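Local structure of Wnt inhibitor of Dorsal protein (Drosophila melanogaster, 4KRR) at residues 16-21 / 156-161; 21-26 / 55-60; 30-33 / 37-40; 61-66 / 102-107. The protein is a secreted Wnt-family signalling ligand that probably binds frizzled receptors to act through a cascade of genes, represented here by its N-terminal domain and linker. One frame throughout, in Å; residues are numbered along the deposited sequence.

Contact 1. Residues 16-21 / 156-161; sequences LKQALD and KPFEAI
The aliphatic part of Gln18 overlaps the CD2-CE2 part of the Phe158 ring, its CG lying 3.6 Å from Phe158 CD2. The methylene comes in obliquely, and the two chains run past one another, each heading for the other's helix; the overlap is confined to Gln18 CG, CD and OE1 against the CD2 side of the ring. CG stands anti to the backbone N of Gln18 (chi1 173°), reaching toward the phenyl group; the bend at the next bond (chi2 64°) carries the amide off past the CD2 rim, with Gln18 OE1 still 3.8 Å from Phe158 CD2 and the amide plane inclined by 43° to the ring plane. Beside it, the backbone of Ala19 makes a looser approach, CA to Phe158 CE2 at 4.5 Å; alanine suits this buried place, where the helix packs against Phe39 and Phe158.

Phe158 opens helix 158-170 directly after Pro157, the N-cap residue, and its ring meets both helix 8-26 and helix 53-75. Ile61 and Ala65 of the latter pack on it, so this is a three-helix junction in the helical core of the Wnt N-terminal domain. A glycine in place of Gln18 would probably leave the CD2 side of the phenyl ring without its hydrocarbon cover and open a gap between the two helices.

Glutamine suits a partly exposed position of this kind: its methylenes serve the aromatic ring while its polar end lies further out. The contact between these segments therefore rests on dispersion and burial of nonpolar surface, not on polar pairing.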
# COMPACT_ATOMS: atom_id res chain seq x y z
N LEU A 16 -3.38 -6.34 -6.65
CA LEU A 16 -4.65 -6.74 -6.04
C LEU A 16 -4.64 -8.20 -5.57
O LEU A 16 -5.29 -8.54 -4.57
CB LEU A 16 -5.82 -6.50 -7.00
CG LEU A 16 -6.08 -5.04 -7.36
CD1 LEU A 16 -7.33 -4.90 -8.21
CD2 LEU A 16 -6.19 -4.19 -6.10
N LYS A 17 -3.92 -9.06 -6.28
CA LYS A 17 -3.80 -10.45 -5.86
C LYS A 17 -3.05 -10.53 -4.54
O LYS A 17 -3.46 -11.24 -3.62
CB LYS A 17 -3.09 -11.28 -6.93
CG LYS A 17 -2.93 -12.75 -6.57
CD LYS A 17 -2.21 -13.52 -7.66
CE LYS A 17 -2.00 -14.98 -7.27
NZ LYS A 17 -1.31 -15.75 -8.35
N GLN A 18 -1.95 -9.79 -4.44
CA GLN A 18 -1.16 -9.74 -3.22
C GLN A 18 -1.97 -9.11 -2.09
O GLN A 18 -1.95 -9.59 -0.95
CB GLN A 18 0.13 -8.94 -3.45
CG GLN A 18 0.95 -8.68 -2.20
CD GLN A 18 1.49 -9.96 -1.57
OE1 GLN A 18 0.91 -10.49 -0.62
NE2 GLN A 18 2.60 -10.46 -2.10
N ALA A 19 -2.70 -8.05 -2.42
CA ALA A 19 -3.52 -7.34 -1.45
C ALA A 19 -4.62 -8.24 -0.89
O ALA A 19 -4.89 -8.23 0.31
CB ALA A 19 -4.11 -6.08 -2.07
N LEU A 20 -5.24 -9.01 -1.77
CA LEU A 20 -6.30 -9.94 -1.37
C LEU A 20 -5.78 -11.02 -0.42
O LEU A 20 -6.43 -11.35 0.57
CB LEU A 20 -6.94 -10.59 -2.60
CG LEU A 20 -7.99 -11.67 -2.32
CD1 LEU A 20 -9.17 -11.09 -1.55
CD2 LEU A 20 -8.46 -12.31 -3.62
N ASP A 21 -4.60 -11.56 -0.72
CA ASP A 21 -4.02 -12.60 0.13
C ASP A 21 -3.71 -12.07 1.52
O ASP A 21 -3.94 -12.76 2.52
CB ASP A 21 -2.75 -13.18 -0.51
CG ASP A 21 -3.05 -13.97 -1.77
OD1 ASP A 21 -4.22 -14.37 -1.96
OD2 ASP A 21 -2.11 -14.20 -2.56
N LYS A 156 10.28 -3.36 2.82
CA LYS A 156 10.03 -4.55 3.64
C LYS A 156 9.16 -5.54 2.88
O LYS A 156 8.47 -5.15 1.94
CB LYS A 156 9.30 -4.16 4.94
CG LYS A 156 10.05 -3.23 5.86
CD LYS A 156 9.28 -3.01 7.15
CE LYS A 156 7.90 -2.44 6.88
NZ LYS A 156 7.16 -2.17 8.15
N PRO A 157 9.20 -6.82 3.28
CA PRO A 157 8.23 -7.77 2.74
C PRO A 157 6.81 -7.26 2.99
O PRO A 157 6.56 -6.63 4.02
CB PRO A 157 8.50 -9.05 3.55
CG PRO A 157 9.40 -8.63 4.69
CD PRO A 157 10.17 -7.46 4.18
N PHE A 158 5.91 -7.51 2.05
CA PHE A 158 4.60 -6.88 2.10
C PHE A 158 3.78 -7.32 3.32
O PHE A 158 2.92 -6.57 3.79
CB PHE A 158 3.81 -7.12 0.82
CG PHE A 158 2.53 -6.35 0.76
CD1 PHE A 158 2.54 -4.98 0.58
CD2 PHE A 158 1.31 -6.99 0.92
CE1 PHE A 158 1.37 -4.26 0.54
CE2 PHE A 158 0.13 -6.27 0.88
CZ PHE A 158 0.16 -4.91 0.69
N GLU A 159 4.06 -8.51 3.83
CA GLU A 159 3.36 -9.03 5.01
C GLU A 159 3.57 -8.11 6.22
O GLU A 159 2.67 -7.97 7.05
CB GLU A 159 3.82 -10.45 5.33
CG GLU A 159 3.78 -11.42 4.16
CD GLU A 159 5.04 -11.36 3.30
OE1 GLU A 159 6.09 -11.86 3.75
OE2 GLU A 159 4.98 -10.81 2.18
N ALA A 160 4.75 -7.51 6.31
CA ALA A 160 5.05 -6.60 7.42
C ALA A 160 4.33 -5.27 7.26
O ALA A 160 3.81 -4.71 8.23
CB ALA A 160 6.56 -6.39 7.53
N ILE A 161 4.30 -4.77 6.03
CA ILE A 161 3.54 -3.56 5.70
C ILE A 161 2.05 -3.79 5.95
O ILE A 161 1.34 -2.92 6.45
CB ILE A 161 3.79 -3.13 4.24
CG1 ILE A 161 5.27 -2.80 4.03
CG2 ILE A 161 2.91 -1.94 3.86
CD1 ILE A 161 5.66 -2.52 2.59

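Contact 2. Residues 21-26 / 55-60; sequences DSCQQS and DVYVAA
Cys23 and Tyr57 join two helices of the Wnt helical bundle, 8-26 and 53-75, whose local segments run roughly antiparallel, at 140°, with a closest axis approach of 10.9 Å.

The first interaction is a sulfur-aromatic one. Cys23 SG meets the edge of the Tyr57 ring close to its plane, 3.5 Å from CE2. The sulfur stands anti to the backbone N of its own residue, which carries it out to the phenol edge; it is also half of the disulfide to Cys34, so the same atom ties helix 8-26 to the loop before helix 36-44 and serves as an apolar surface for tyrosine.

Plain van der Waals packing comes second. The tyrosine runs toward helix 8-26 far enough for its OH to sit against the backbone, 3.4 Å from Cys23 CA, while Ser26 CB lies further off at 4.1 Å. Phe27 meets the same ring edge-to-face. Tyrosine suits the place because its length carries the hydroxyl across to the backbone of helix 8-26.

Polar contact is made through water. Ser26 and the phenol are too far apart to bond directly, and one water molecule links them, 2.9 Å from Ser26 OG. Serine suits this turn of the helix, since its short hydroxyl can bond to that water, which lies in the plane of the tyrosine ring, 2.6 Å from Tyr57 OH.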
# COMPACT_ATOMS: atom_id res chain seq x y z
N ASP A 21 -4.60 -11.56 -0.72
CA ASP A 21 -4.02 -12.60 0.13
C ASP A 21 -3.71 -12.07 1.52
O ASP A 21 -3.94 -12.76 2.52
CB ASP A 21 -2.75 -13.18 -0.51
CG ASP A 21 -3.05 -13.97 -1.77
OD1 ASP A 21 -4.22 -14.37 -1.96
OD2 ASP A 21 -2.11 -14.20 -2.56
N SER A 22 -3.20 -10.85 1.59
CA SER A 22 -2.87 -10.23 2.87
C SER A 22 -4.15 -9.90 3.64
O SER A 22 -4.21 -10.04 4.86
CB SER A 22 -2.04 -8.97 2.65
OG SER A 22 -0.77 -9.28 2.10
N CYS A 23 -5.16 -9.45 2.90
CA CYS A 23 -6.45 -9.10 3.48
C CYS A 23 -7.15 -10.32 4.08
O CYS A 23 -7.64 -10.27 5.21
CB CYS A 23 -7.34 -8.45 2.42
SG CYS A 23 -8.97 -7.93 2.98
N GLN A 24 -7.18 -11.41 3.33
CA GLN A 24 -7.84 -12.64 3.78
C GLN A 24 -7.08 -13.29 4.94
O GLN A 24 -7.67 -13.97 5.77
CB GLN A 24 -8.01 -13.63 2.63
CG GLN A 24 -8.99 -13.15 1.56
CD GLN A 24 -9.30 -14.21 0.52
OE1 GLN A 24 -8.45 -15.03 0.17
NE2 GLN A 24 -10.53 -14.20 0.02
N GLN A 25 -5.77 -13.08 4.97
CA GLN A 25 -4.94 -13.63 6.04
C GLN A 25 -5.10 -12.83 7.33
O GLN A 25 -5.18 -13.39 8.42
CB GLN A 25 -3.48 -13.67 5.60
CG GLN A 25 -2.50 -14.07 6.69
CD GLN A 25 -1.08 -14.16 6.18
OE1 GLN A 25 -0.85 -14.50 5.02
NE2 GLN A 25 -0.11 -13.84 7.03
N SER A 26 -5.17 -11.50 7.20
CA SER A 26 -5.29 -10.64 8.37
C SER A 26 -6.69 -10.66 8.99
O SER A 26 -6.86 -10.34 10.16
CB SER A 26 -4.90 -9.20 8.01
OG SER A 26 -3.53 -9.12 7.65
N ASP A 55 -13.90 -0.23 4.20
CA ASP A 55 -13.65 0.43 2.91
C ASP A 55 -12.25 1.03 2.92
O ASP A 55 -11.50 0.92 1.95
CB ASP A 55 -14.66 1.55 2.65
CG ASP A 55 -16.07 1.03 2.43
OD1 ASP A 55 -16.24 0.05 1.67
OD2 ASP A 55 -17.01 1.61 3.01
N VAL A 56 -11.92 1.67 4.03
CA VAL A 56 -10.62 2.30 4.22
C VAL A 56 -9.47 1.30 4.17
O VAL A 56 -8.46 1.54 3.52
CB VAL A 56 -10.60 3.09 5.55
CG1 VAL A 56 -9.19 3.54 5.89
CG2 VAL A 56 -11.55 4.27 5.46
N TYR A 57 -9.63 0.17 4.85
CA TYR A 57 -8.58 -0.85 4.85
C TYR A 57 -8.33 -1.41 3.45
O TYR A 57 -7.19 -1.50 3.01
CB TYR A 57 -8.90 -2.00 5.81
CG TYR A 57 -7.94 -3.16 5.63
CD1 TYR A 57 -6.69 -3.16 6.24
CD2 TYR A 57 -8.28 -4.25 4.83
CE1 TYR A 57 -5.81 -4.21 6.07
CE2 TYR A 57 -7.40 -5.30 4.65
CZ TYR A 57 -6.17 -5.28 5.27
OH TYR A 57 -5.31 -6.33 5.09
N VAL A 58 -9.41 -1.78 2.77
CA VAL A 58 -9.31 -2.40 1.45
C VAL A 58 -8.60 -1.49 0.45
O VAL A 58 -7.71 -1.93 -0.28
CB VAL A 58 -10.69 -2.81 0.91
CG1 VAL A 58 -10.58 -3.29 -0.53
CG2 VAL A 58 -11.29 -3.89 1.79
N ALA A 59 -8.98 -0.22 0.44
CA ALA A 59 -8.34 0.76 -0.43
C ALA A 59 -6.88 0.97 -0.04
O ALA A 59 -6.02 1.10 -0.91
CB ALA A 59 -9.10 2.09 -0.38
N ALA A 60 -6.61 0.99 1.26
CA ALA A 60 -5.25 1.16 1.77
C ALA A 60 -4.34 -0.01 1.41
O ALA A 60 -3.25 0.19 0.88
CB ALA A 60 -5.27 1.37 3.28
O HOH W 1 -3.16 -6.41 6.63

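Contact 3. Residues 30-33 / 37-40; sequences QRWN and QDFV
Trp32 NE1 donates a hydrogen bond to Asp38 OD2 across the short turn leading from the loop after helix 8-26 into helix 36-44. The donor and acceptor are 2.8 Å apart and the N-H...O angle is 156°, a short and fairly straight bond.

Side-chain conformation sets this up. The indole CG stands anti to the backbone N of Trp32 (chi1 -178°), and the turn about the next bond presents NE1 to Asp38. Asp38 takes the corresponding extended form, with CG likewise anti to its N, and so reaches back across the gap. The acceptor oxygen lies near the indole plane, as an N-H donor prefers, and offers the lone pair pointing away from the other carboxylate oxygen. The two flat groups are almost perpendicular, 87° apart, so the carboxylate meets the indole at its edge and does not stack on it.

The buried tryptophan also packs on Cys23 and Val58 and meets Phe27 edge-to-face, anchoring the disulfide-linked loop on the helical core of the Wnt domain. A phenylalanine in place of Trp32 would probably leave Asp38 OD2 without its N-H donor and the loop less firmly fixed to helix 36-44.

Tryptophan suits the site because it joins a large apolar surface to one polar N-H that must be satisfied when buried. A carboxylate in the first turn of a helix satisfies it, and its negative charge is likely to be favoured both by this donor and by the helix's amino end.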
# COMPACT_ATOMS: atom_id res chain seq x y z
N GLN A 30 -11.89 -12.78 11.70
CA GLN A 30 -12.88 -11.74 11.98
C GLN A 30 -14.23 -12.03 11.34
O GLN A 30 -14.36 -12.93 10.50
CB GLN A 30 -12.35 -10.38 11.51
CG GLN A 30 -10.89 -10.13 11.86
CD GLN A 30 -10.61 -10.32 13.34
OE1 GLN A 30 -11.36 -9.87 14.19
NE2 GLN A 30 -9.51 -11.01 13.64
N ARG A 31 -15.25 -11.27 11.75
CA ARG A 31 -16.61 -11.44 11.23
C ARG A 31 -16.67 -11.07 9.75
O ARG A 31 -17.27 -11.78 8.94
CB ARG A 31 -17.60 -10.60 12.03
CG ARG A 31 -17.92 -11.18 13.41
CD ARG A 31 -18.17 -10.07 14.44
NE ARG A 31 -17.94 -10.54 15.81
CZ ARG A 31 -18.89 -11.04 16.60
NH1 ARG A 31 -20.14 -11.13 16.17
NH2 ARG A 31 -18.59 -11.44 17.83
N TRP A 32 -16.04 -9.95 9.41
CA TRP A 32 -15.77 -9.65 8.02
C TRP A 32 -14.41 -10.27 7.70
O TRP A 32 -13.37 -9.66 7.96
CB TRP A 32 -15.75 -8.14 7.78
CG TRP A 32 -15.52 -7.79 6.34
CD1 TRP A 32 -16.45 -7.83 5.34
CD2 TRP A 32 -14.29 -7.37 5.75
NE1 TRP A 32 -15.87 -7.45 4.15
CE2 TRP A 32 -14.55 -7.16 4.38
CE3 TRP A 32 -13.00 -7.14 6.24
CZ2 TRP A 32 -13.56 -6.74 3.49
CZ3 TRP A 32 -12.02 -6.72 5.36
CH2 TRP A 32 -12.30 -6.53 4.00
N ASN A 33 -14.43 -11.48 7.16
CA ASN A 33 -13.20 -12.21 6.90
C ASN A 33 -12.62 -11.92 5.52
O ASN A 33 -11.97 -12.78 4.92
CB ASN A 33 -13.42 -13.72 7.08
CG ASN A 33 -14.49 -14.27 6.16
OD1 ASN A 33 -15.33 -13.52 5.65
ND2 ASN A 33 -14.48 -15.58 5.95
N GLN A 37 -15.28 -11.94 -2.94
CA GLN A 37 -16.33 -11.25 -3.69
C GLN A 37 -16.43 -9.79 -3.27
O GLN A 37 -16.47 -8.89 -4.12
CB GLN A 37 -17.67 -11.95 -3.51
N ASP A 38 -16.47 -9.55 -1.97
CA ASP A 38 -16.59 -8.20 -1.44
C ASP A 38 -15.32 -7.39 -1.64
O ASP A 38 -15.37 -6.18 -1.87
CB ASP A 38 -16.97 -8.23 0.04
CG ASP A 38 -17.30 -6.85 0.58
OD1 ASP A 38 -17.93 -6.06 -0.16
OD2 ASP A 38 -16.94 -6.55 1.74
N PHE A 39 -14.17 -8.05 -1.53
CA PHE A 39 -12.88 -7.38 -1.70
C PHE A 39 -12.74 -6.83 -3.12
O PHE A 39 -12.35 -5.68 -3.31
CB PHE A 39 -11.73 -8.33 -1.39
CG PHE A 39 -10.37 -7.70 -1.52
CD1 PHE A 39 -9.79 -7.04 -0.45
CD2 PHE A 39 -9.66 -7.77 -2.72
CE1 PHE A 39 -8.55 -6.46 -0.56
CE2 PHE A 39 -8.42 -7.19 -2.84
CZ PHE A 39 -7.86 -6.53 -1.76
N VAL A 40 -13.07 -7.67 -4.10
CA VAL A 40 -12.99 -7.28 -5.50
C VAL A 40 -13.99 -6.17 -5.83
O VAL A 40 -13.66 -5.22 -6.53
CB VAL A 40 -13.22 -8.49 -6.43
CG1 VAL A 40 -13.37 -8.05 -7.87
CG2 VAL A 40 -12.08 -9.49 -6.28

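Contact 4. Residues 61-66 / 102-107; sequences ISMAAI and EQYEKH
Met63 CG lies over one face of the Tyr104 ring, and the methionine makes the tight half of this contact. Its CG is 3.5 Å from Tyr104 CZ, and CB comes within 3.4 Å of Tyr104 OH, so the thioether chain covers the phenol end of the ring. CG stands anti to the backbone N (chi1 170°), and with the chain extended beyond it the side chain continues across the ring until Met63 CE lies beside Tyr104 CE1 and CD1. The sulfur is set obliquely, 4.5 Å from the ring centroid and 40° off its normal.

This is a Met-aromatic contact, and it fastens helix 97-107 to helix 53-75, the long helix at the centre of the Wnt N-terminal domain. Methionine suits the spot: unbranched and polarisable, it can follow a flat ring closely. On the ring's other flank the fit is looser. Ile66 CG2 approaches the edge near the ring plane, 4.1 Å from Tyr104 CD2, and its branched chain also packs on Ile11 and Thr12 of helix 8-26.

Tyrosine suits its own place because the ring is buried while the hydroxyl can serve a polar partner, here a bound glycerol, probably from the crystallisation liquor. Much of the rest of 102-107 faces solvent: Glu102, Glu105 and Lys106 are exposed, as is His107, whose ring stacks on Trp8, and the carboxylate of Glu105 bonds to Ser110.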
# COMPACT_ATOMS: atom_id res chain seq x y z
N ILE A 61 -4.80 -1.23 1.68
CA ILE A 61 -3.99 -2.41 1.41
C ILE A 61 -3.81 -2.62 -0.10
O ILE A 61 -2.78 -3.13 -0.54
CB ILE A 61 -4.56 -3.70 2.08
CG1 ILE A 61 -3.55 -4.84 2.04
CG2 ILE A 61 -5.87 -4.13 1.43
CD1 ILE A 61 -2.44 -4.73 3.08
N SER A 62 -4.79 -2.20 -0.88
CA SER A 62 -4.72 -2.33 -2.33
C SER A 62 -3.74 -1.33 -2.93
O SER A 62 -2.90 -1.70 -3.76
CB SER A 62 -6.11 -2.16 -2.96
OG SER A 62 -7.01 -3.13 -2.45
N MET A 63 -3.84 -0.08 -2.51
CA MET A 63 -2.89 0.95 -2.92
C MET A 63 -1.47 0.58 -2.53
O MET A 63 -0.54 0.71 -3.33
CB MET A 63 -3.24 2.29 -2.28
CG MET A 63 -2.16 3.34 -2.47
SD MET A 63 -2.57 4.92 -1.71
CE MET A 63 -1.04 5.82 -1.99
N ALA A 64 -1.30 0.10 -1.30
CA ALA A 64 0.02 -0.26 -0.79
C ALA A 64 0.64 -1.40 -1.60
O ALA A 64 1.84 -1.39 -1.88
CB ALA A 64 -0.07 -0.64 0.68
N ALA A 65 -0.18 -2.38 -1.97
CA ALA A 65 0.30 -3.54 -2.71
C ALA A 65 0.68 -3.17 -4.14
O ALA A 65 1.63 -3.72 -4.70
CB ALA A 65 -0.75 -4.64 -2.71
N ILE A 66 -0.06 -2.23 -4.72
CA ILE A 66 0.21 -1.78 -6.07
C ILE A 66 1.52 -0.98 -6.12
O ILE A 66 2.34 -1.18 -7.01
CB ILE A 66 -0.95 -0.93 -6.63
CG1 ILE A 66 -2.19 -1.80 -6.82
CG2 ILE A 66 -0.57 -0.27 -7.95
CD1 ILE A 66 -3.41 -1.05 -7.32
N GLU A 102 4.43 8.70 -6.94
CA GLU A 102 4.11 9.79 -7.85
C GLU A 102 3.42 9.28 -9.12
O GLU A 102 2.47 9.89 -9.61
CB GLU A 102 5.37 10.59 -8.20
CG GLU A 102 5.97 11.36 -7.02
CD GLU A 102 7.33 11.94 -7.33
OE1 GLU A 102 7.92 11.56 -8.36
OE2 GLU A 102 7.82 12.78 -6.53
N GLN A 103 3.90 8.16 -9.65
CA GLN A 103 3.25 7.52 -10.79
C GLN A 103 1.86 7.02 -10.40
O GLN A 103 0.95 6.98 -11.24
CB GLN A 103 4.10 6.37 -11.34
CG GLN A 103 5.49 6.79 -11.79
CD GLN A 103 6.02 5.93 -12.93
OE1 GLN A 103 5.25 5.38 -13.72
NE2 GLN A 103 7.34 5.82 -13.02
N TYR A 104 1.70 6.66 -9.14
CA TYR A 104 0.40 6.23 -8.63
C TYR A 104 -0.57 7.40 -8.59
O TYR A 104 -1.71 7.28 -9.01
CB TYR A 104 0.54 5.60 -7.24
CG TYR A 104 -0.76 5.03 -6.70
CD1 TYR A 104 -1.65 5.84 -6.00
CD2 TYR A 104 -1.10 3.70 -6.89
CE1 TYR A 104 -2.84 5.33 -5.51
CE2 TYR A 104 -2.29 3.18 -6.40
CZ TYR A 104 -3.15 4.01 -5.71
OH TYR A 104 -4.33 3.51 -5.22
N GLU A 105 -0.10 8.53 -8.07
CA GLU A 105 -0.94 9.72 -7.93
C GLU A 105 -1.23 10.34 -9.29
O GLU A 105 -2.17 11.12 -9.44
CB GLU A 105 -0.28 10.75 -7.01
CG GLU A 105 -1.19 11.91 -6.60
CD GLU A 105 -0.49 12.92 -5.72
OE1 GLU A 105 0.71 12.74 -5.43
OE2 GLU A 105 -1.15 13.91 -5.31
N LYS A 106 -0.43 9.98 -10.29
CA LYS A 106 -0.67 10.43 -11.65
C LYS A 106 -1.77 9.60 -12.29
O LYS A 106 -2.74 10.14 -12.82
CB LYS A 106 0.61 10.29 -12.49
CG LYS A 106 1.15 11.60 -13.02
CD LYS A 106 2.07 12.27 -12.02
CE LYS A 106 2.96 13.30 -12.69
NZ LYS A 106 4.02 13.81 -11.78
N HIS A 107 -1.61 8.28 -12.24
CA HIS A 107 -2.58 7.37 -12.84
C HIS A 107 -3.91 7.47 -12.12
O HIS A 107 -4.89 7.96 -12.67
CB HIS A 107 -2.05 5.93 -12.79
CG HIS A 107 -2.89 4.95 -13.55
ND1 HIS A 107 -3.06 5.02 -14.92
CD2 HIS A 107 -3.61 3.88 -13.14
CE1 HIS A 107 -3.84 4.04 -15.32
NE2 HIS A 107 -4.19 3.33 -14.26

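The four contacts meet around helix 8-26 and helix 53-75. Contacts 1 and 2 have centres about 9 Å apart; their segments overlap at Asp21 on helix 8-26, and the contacts meet where Phe158 CD2 is 3.3 Å from Ser22 OG. Contact 1 also reaches contact 4, Phe158 CE1 being 3.5 Å from Ala65 CA. Contact 3 is nested within the loop closed by contact 2 and adjoins it through Cys23 SG and Phe39 CD1, 3.6 Å apart. Contacts 3 and 4 lie farthest apart, with centres about 22 Å from each other, yet Phe39 and Ser62 still touch. Each of these two has a glycerol beside its aromatic side chain, about 4 Å from Trp32 and about 3 Å from Tyr104 (nearest atoms).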